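Local coordinates for superoxide dismutase [Mn/Fe] (PDB 1UES), which destroys toxic superoxide radicals, converting them to oxygen and hydrogen peroxide by alternate reduction and oxidation of one manganese or iron ion per subunit, at residues 25-30 / 72-77; 154-159 / 173-178. The protein carries 1 engineered substitution. All blocks are in the same frame, centred on the assembly; numbering follows the deposited sequence.

Contact 1 of 2, residues 25-30 / 72-77; sequences EFHHGK and LNHNLY. With MN (manganese (II) ion), chain E.
Each NE2 of His27 and His74 lies at the edge of the other's ring, near its plane, although the two rings are turned 85° apart. Their NE2 atoms stand 3.2 Å from each other, not as a hydrogen bond but because both bind manganese: His27 NE2 at 2.2 Å and His74 NE2 at the same distance. Tyr77 approaches His27 obliquely, its CE2 3.6 Å from His27 CE1, with the two ring planes at 53°. At the in-plane edges of His27 and Tyr77 sits one water, which accepts from His27 ND1 at 2.8 Å and is also hydrogen-bonded to Tyr77 OH. The metal on NE2 and the water on ND1 grip the two ring nitrogens of His27 and so help fix the ring's rotation. The side chain reaches both because CG lies anti to the backbone N (chi1 -160°). His74 is steadied from behind, its ND1 being hydrogen-bonded to Gln70 O one helical turn back. Here the metal centre illustrates how a buried cofactor can join two helices that share little direct surface. A second water, Asp157 and His161 complete the five-ligand site. The contact spans helix 21-42 and helix 62-79 of the alpha-hairpin domain; Tyr77 also packs on the engineered Thr155 and on Asp157 of strand 151-157, and Phe26 touches Gln168 of the second subunit.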
loop_
_atom_site.group_PDB
_atom_site.type_symbol
_atom_site.label_atom_id
_atom_site.label_comp_id
_atom_site.label_asym_id
_atom_site.label_seq_id
_atom_site.Cartn_x
_atom_site.Cartn_y
_atom_site.Cartn_z
ATOM N N GLU A 25 1.011 0.365 -18.505
ATOM C CA GLU A 25 0.622 -1.010 -18.836
ATOM C C GLU A 25 0.152 -1.814 -17.591
ATOM O O GLU A 25 -0.859 -2.525 -17.641
ATOM C CB GLU A 25 1.787 -1.723 -19.563
ATOM C CG GLU A 25 1.794 -3.227 -19.384
ATOM C CD GLU A 25 2.727 -3.943 -20.341
ATOM O OE1 GLU A 25 2.724 -5.208 -20.358
ATOM O OE2 GLU A 25 3.468 -3.239 -21.075
ATOM N N PHE A 26 0.853 -1.713 -16.462
ATOM C CA PHE A 26 0.418 -2.441 -15.286
ATOM C C PHE A 26 -0.660 -1.698 -14.483
ATOM O O PHE A 26 -1.646 -2.290 -14.032
ATOM C CB PHE A 26 1.629 -2.737 -14.373
ATOM C CG PHE A 26 2.535 -3.768 -14.943
ATOM C CD1 PHE A 26 2.181 -5.111 -14.849
ATOM C CD2 PHE A 26 3.679 -3.410 -15.637
ATOM C CE1 PHE A 26 2.951 -6.109 -15.452
ATOM C CE2 PHE A 26 4.470 -4.389 -16.253
ATOM C CZ PHE A 26 4.104 -5.750 -16.163
ATOM N N HIS A 27 -0.462 -0.397 -14.307
ATOM C CA HIS A 27 -1.387 0.395 -13.491
ATOM C C HIS A 27 -2.782 0.424 -14.104
ATOM O O HIS A 27 -3.777 0.101 -13.436
ATOM C CB HIS A 27 -0.818 1.824 -13.319
ATOM C CG HIS A 27 -1.405 2.556 -12.159
ATOM N ND1 HIS A 27 -0.985 3.809 -11.770
ATOM C CD2 HIS A 27 -2.351 2.179 -11.274
ATOM C CE1 HIS A 27 -1.647 4.175 -10.688
ATOM N NE2 HIS A 27 -2.469 3.196 -10.364
ATOM N N HIS A 28 -2.849 0.848 -15.358
ATOM C CA HIS A 28 -4.119 0.896 -16.058
ATOM C C HIS A 28 -4.516 -0.480 -16.593
ATOM O O HIS A 28 -5.622 -0.953 -16.343
ATOM C CB HIS A 28 -4.060 1.915 -17.208
ATOM C CG HIS A 28 -5.249 1.871 -18.108
ATOM N ND1 HIS A 28 -5.297 1.067 -19.227
ATOM C CD2 HIS A 28 -6.467 2.460 -18.013
ATOM C CE1 HIS A 28 -6.497 1.156 -19.778
ATOM N NE2 HIS A 28 -7.225 1.993 -19.058
ATOM N N GLY A 29 -3.612 -1.135 -17.320
ATOM C CA GLY A 29 -3.955 -2.425 -17.892
ATOM C C GLY A 29 -4.202 -3.605 -16.964
ATOM O O GLY A 29 -4.943 -4.523 -17.327
ATOM N N LYS A 30 -3.579 -3.621 -15.791
ATOM C CA LYS A 30 -3.748 -4.743 -14.879
ATOM C C LYS A 30 -4.465 -4.378 -13.583
ATOM O O LYS A 30 -5.466 -5.004 -13.241
ATOM C CB LYS A 30 -2.387 -5.368 -14.567
ATOM C CG LYS A 30 -1.717 -5.936 -15.821
ATOM C CD LYS A 30 -2.562 -7.082 -16.378
ATOM C CE LYS A 30 -1.811 -7.887 -17.462
ATOM N NZ LYS A 30 -2.342 -7.548 -18.808
ATOM N N LEU A 72 -13.351 4.476 -9.373
ATOM C CA LEU A 72 -13.572 5.893 -9.550
ATOM C C LEU A 72 -12.286 6.718 -9.419
ATOM O O LEU A 72 -12.037 7.623 -10.215
ATOM C CB LEU A 72 -14.609 6.377 -8.534
ATOM C CG LEU A 72 -14.804 7.886 -8.588
ATOM C CD1 LEU A 72 -15.354 8.286 -9.941
ATOM C CD2 LEU A 72 -15.729 8.334 -7.453
ATOM N N ASN A 73 -11.470 6.396 -8.424
ATOM C CA ASN A 73 -10.241 7.130 -8.212
ATOM C C ASN A 73 -9.363 7.031 -9.470
ATOM O O ASN A 73 -8.814 8.026 -9.930
ATOM C CB ASN A 73 -9.447 6.568 -7.000
ATOM C CG ASN A 73 -9.954 7.105 -5.661
ATOM O OD1 ASN A 73 -10.283 8.274 -5.565
ATOM N ND2 ASN A 73 -10.003 6.250 -4.638
ATOM N N HIS A 74 -9.218 5.835 -10.018
ATOM C CA HIS A 74 -8.354 5.686 -11.187
ATOM C C HIS A 74 -8.936 6.351 -12.399
ATOM O O HIS A 74 -8.193 6.886 -13.208
ATOM C CB HIS A 74 -8.069 4.217 -11.469
ATOM C CG HIS A 74 -7.144 3.610 -10.466
ATOM N ND1 HIS A 74 -7.589 3.051 -9.294
ATOM C CD2 HIS A 74 -5.798 3.527 -10.435
ATOM C CE1 HIS A 74 -6.561 2.644 -8.572
ATOM N NE2 HIS A 74 -5.458 2.920 -9.243
ATOM N N ASN A 75 -10.258 6.300 -12.549
ATOM C CA ASN A 75 -10.875 6.938 -13.699
ATOM C C ASN A 75 -10.572 8.421 -13.734
ATOM O O ASN A 75 -10.226 8.946 -14.783
ATOM C CB ASN A 75 -12.383 6.683 -13.729
ATOM C CG ASN A 75 -12.717 5.241 -14.099
ATOM O OD1 ASN A 75 -11.831 4.469 -14.477
ATOM N ND2 ASN A 75 -14.003 4.875 -14.005
ATOM N N LEU A 76 -10.681 9.098 -12.596
ATOM C CA LEU A 76 -10.365 10.513 -12.513
ATOM C C LEU A 76 -8.853 10.749 -12.633
ATOM O O LEU A 76 -8.386 11.701 -13.253
ATOM C CB LEU A 76 -10.870 11.055 -11.176
ATOM C CG LEU A 76 -12.410 11.022 -11.072
ATOM C CD1 LEU A 76 -12.831 11.247 -9.647
ATOM C CD2 LEU A 76 -13.033 12.084 -12.004
ATOM N N TYR A 77 -8.073 9.880 -12.015
ATOM C CA TYR A 77 -6.636 10.027 -12.047
ATOM C C TYR A 77 -6.081 9.957 -13.475
ATOM O O TYR A 77 -5.405 10.871 -13.952
ATOM C CB TYR A 77 -6.033 8.932 -11.134
ATOM C CG TYR A 77 -4.532 8.761 -11.202
ATOM C CD1 TYR A 77 -3.689 9.549 -10.425
ATOM C CD2 TYR A 77 -3.965 7.717 -11.954
ATOM C CE1 TYR A 77 -2.309 9.304 -10.377
ATOM C CE2 TYR A 77 -2.586 7.459 -11.908
ATOM C CZ TYR A 77 -1.771 8.257 -11.108
ATOM O OH TYR A 77 -0.442 7.936 -10.940
HETATM MN MN MN E . -3.428 3.042 -8.404
HETATM O O HOH W 1 0.990 5.782 -12.045
HETATM O O HOH W 2 -4.347 3.140 -6.363
#

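Contact 2 of 2, residues 154-159 / 173-178. Engineered in segment 154-159: Thr155 (natural residue Gly). With MN (manganese (II) ion), chain E.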
loop_
_atom_site.group_PDB
_atom_site.type_symbol
_atom_site.label_atom_id
_atom_site.label_comp_id
_atom_site.label_asym_id
_atom_site.label_seq_id
_atom_site.Cartn_x
_atom_site.Cartn_y
_atom_site.Cartn_z
ATOM N N LEU A 154 -8.619 16.945 -8.204
ATOM C CA LEU A 154 -7.318 16.474 -8.620
ATOM C C LEU A 154 -6.806 15.456 -7.602
ATOM O O LEU A 154 -6.909 15.675 -6.405
ATOM C CB LEU A 154 -6.342 17.662 -8.687
ATOM C CG LEU A 154 -4.859 17.309 -8.737
ATOM C CD1 LEU A 154 -4.537 16.783 -10.142
ATOM C CD2 LEU A 154 -3.988 18.552 -8.376
ATOM N N THR A 155 -6.290 14.328 -8.081
ATOM C CA THR A 155 -5.749 13.362 -7.122
ATOM C C THR A 155 -4.397 12.819 -7.499
ATOM O O THR A 155 -4.094 12.641 -8.679
ATOM C CB THR A 155 -6.713 12.146 -6.887
ATOM O OG1 THR A 155 -6.219 11.371 -5.784
ATOM C CG2 THR A 155 -6.813 11.230 -8.145
ATOM N N PHE A 156 -3.564 12.558 -6.484
ATOM C CA PHE A 156 -2.276 11.919 -6.709
ATOM C C PHE A 156 -2.421 10.528 -6.018
ATOM O O PHE A 156 -2.823 10.443 -4.870
ATOM C CB PHE A 156 -1.124 12.678 -6.049
ATOM C CG PHE A 156 -0.721 13.954 -6.759
ATOM C CD1 PHE A 156 -1.333 14.342 -7.949
ATOM C CD2 PHE A 156 0.279 14.759 -6.217
ATOM C CE1 PHE A 156 -0.960 15.529 -8.613
ATOM C CE2 PHE A 156 0.666 15.947 -6.861
ATOM C CZ PHE A 156 0.053 16.333 -8.051
ATOM N N ASP A 157 -2.156 9.461 -6.760
ATOM C CA ASP A 157 -2.232 8.103 -6.229
ATOM C C ASP A 157 -0.929 7.830 -5.484
ATOM O O ASP A 157 0.157 7.942 -6.089
ATOM C CB ASP A 157 -2.360 7.173 -7.423
ATOM C CG ASP A 157 -2.644 5.741 -7.048
ATOM O OD1 ASP A 157 -2.748 5.436 -5.845
ATOM O OD2 ASP A 157 -2.752 4.958 -8.029
ATOM N N VAL A 158 -1.011 7.484 -4.192
ATOM C CA VAL A 158 0.212 7.178 -3.468
ATOM C C VAL A 158 0.313 5.721 -3.097
ATOM O O VAL A 158 1.107 5.332 -2.237
ATOM C CB VAL A 158 0.505 8.144 -2.274
ATOM C CG1 VAL A 158 0.607 9.588 -2.823
ATOM C CG2 VAL A 158 -0.589 8.051 -1.204
ATOM N N TRP A 159 -0.494 4.915 -3.796
ATOM C CA TRP A 159 -0.370 3.463 -3.668
ATOM C C TRP A 159 1.009 3.291 -4.333
ATOM O O TRP A 159 1.299 3.936 -5.321
ATOM C CB TRP A 159 -1.413 2.731 -4.524
ATOM C CG TRP A 159 -2.722 2.539 -3.812
ATOM C CD1 TRP A 159 -3.569 3.514 -3.392
ATOM C CD2 TRP A 159 -3.314 1.295 -3.455
ATOM N NE1 TRP A 159 -4.668 2.960 -2.780
ATOM C CE2 TRP A 159 -4.540 1.589 -2.802
ATOM C CE3 TRP A 159 -2.929 -0.049 -3.621
ATOM C CZ2 TRP A 159 -5.398 0.578 -2.307
ATOM C CZ3 TRP A 159 -3.785 -1.065 -3.133
ATOM C CH2 TRP A 159 -5.010 -0.734 -2.480
ATOM N N ASP A 173 9.584 12.581 -4.745
ATOM C CA ASP A 173 10.087 12.959 -6.060
ATOM C C ASP A 173 9.017 12.691 -7.124
ATOM O O ASP A 173 8.885 13.460 -8.069
ATOM C CB ASP A 173 11.389 12.210 -6.406
ATOM C CG ASP A 173 12.579 12.674 -5.549
ATOM O OD1 ASP A 173 12.466 13.731 -4.865
ATOM O OD2 ASP A 173 13.616 11.962 -5.543
ATOM N N HIS A 174 8.249 11.608 -6.961
ATOM C CA HIS A 174 7.195 11.301 -7.918
ATOM C C HIS A 174 6.131 12.380 -7.872
ATOM O O HIS A 174 5.658 12.823 -8.911
ATOM C CB HIS A 174 6.540 9.964 -7.589
ATOM C CG HIS A 174 5.304 9.680 -8.392
ATOM N ND1 HIS A 174 5.334 9.365 -9.728
ATOM C CD2 HIS A 174 4.009 9.568 -8.002
ATOM C CE1 HIS A 174 4.109 9.065 -10.134
ATOM N NE2 HIS A 174 3.290 9.186 -9.103
ATOM N N LEU A 175 5.746 12.784 -6.666
ATOM C CA LEU A 175 4.718 13.804 -6.523
ATOM C C LEU A 175 5.160 15.099 -7.152
ATOM O O LEU A 175 4.371 15.779 -7.836
ATOM C CB LEU A 175 4.381 14.019 -5.052
ATOM C CG LEU A 175 3.824 12.762 -4.345
ATOM C CD1 LEU A 175 3.268 13.160 -2.985
ATOM C CD2 LEU A 175 2.724 12.088 -5.186
ATOM N N LYS A 176 6.427 15.444 -6.946
ATOM C CA LYS A 176 6.902 16.697 -7.531
ATOM C C LYS A 176 6.810 16.653 -9.066
ATOM O O LYS A 176 6.484 17.673 -9.697
ATOM C CB LYS A 176 8.319 17.023 -7.011
ATOM C CG LYS A 176 9.453 16.429 -7.783
ATOM C CD LYS A 176 10.617 16.043 -6.853
ATOM C CE LYS A 176 11.767 15.448 -7.641
ATOM N NZ LYS A 176 11.260 14.844 -8.895
ATOM N N ASP A 177 7.035 15.484 -9.667
ATOM C CA ASP A 177 6.963 15.334 -11.104
ATOM C C ASP A 177 5.534 15.264 -11.629
ATOM O O ASP A 177 5.302 15.558 -12.780
ATOM C CB ASP A 177 7.689 14.063 -11.583
ATOM C CG ASP A 177 9.206 14.219 -11.616
ATOM O OD1 ASP A 177 9.694 15.360 -11.808
ATOM O OD2 ASP A 177 9.900 13.191 -11.452
ATOM N N LEU A 178 4.569 14.882 -10.798
ATOM C CA LEU A 178 3.213 14.765 -11.306
ATOM C C LEU A 178 2.693 16.087 -11.797
ATOM O O LEU A 178 1.874 16.139 -12.706
ATOM C CB LEU A 178 2.287 14.216 -10.224
ATOM C CG LEU A 178 2.345 12.712 -9.993
ATOM C CD1 LEU A 178 1.400 12.394 -8.803
ATOM C CD2 LEU A 178 1.951 11.934 -11.259
HETATM MN MN MN E . -3.428 3.042 -8.404
HETATM O O HOH W 3 0.528 8.866 -8.757
HETATM O O HOH W 2 -4.347 3.140 -6.363
#
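Phe156 and Leu178 point at each other from opposite directions and form a CH-pi contact that packs helix 171-178 against strand 151-157, an outer strand within this chain of the three-stranded antiparallel sheet in the C-terminal domain of the iron/manganese superoxide dismutase fold. Leu178 CD1 lies over one face of the Phe156 ring, 3.5 Å from its centroid and 21° off the ring normal. Leu178 CD1 is displaced toward the CB end of the ring, coming 3.3 Å from Phe156 CG, while Leu178 CB lies nearer the far end, at CZ and CE1. Leu175 comes in obliquely: its CD2 is 3.8 Å from Phe156 CD2, and the same methyl touches Val158 CG1, the two side chains crossing at about a right angle. With Phe156 CG anti to the carbonyl carbon (chi1 -75°), the ring extends from the strand toward the helix; Trp179 also meets it edge-to-face. The neighbouring side chain, Asp157, serves the metal instead, its OD2 binding manganese at 2.1 Å. Asp157 OD1 closes an Asx turn, accepting from Trp159 N at 3.1 Å from well above the carboxylate plane, so the ligand is held by its own chain just where the strand ends. A polar link runs beside the apolar packing: one water donates to Asp157 O and is hydrogen-bonded to His174 NE2 at 2.8 Å, in the plane of that ring at its edge.

In the fold
Along the chain the two contacts follow one another, both segments of 25-30 / 72-77 preceding those of 154-159 / 173-178, and their centres lie about 14 Å apart. The first belongs to the alpha-hairpin domain and pairs helix 21-42 with helix 62-79; the second belongs to the C-terminal domain and joins strand 151-157 to helix 171-178. They converge on one manganese ion and on the water bound to it, with His27 NE2 2.9 Å from Asp157 OD2 as fellow ligands of the metal. The two domains therefore share the metal site between them, two histidines coming from one and Asp157 and His161 from the other. It exemplifies a redox centre built at a domain interface.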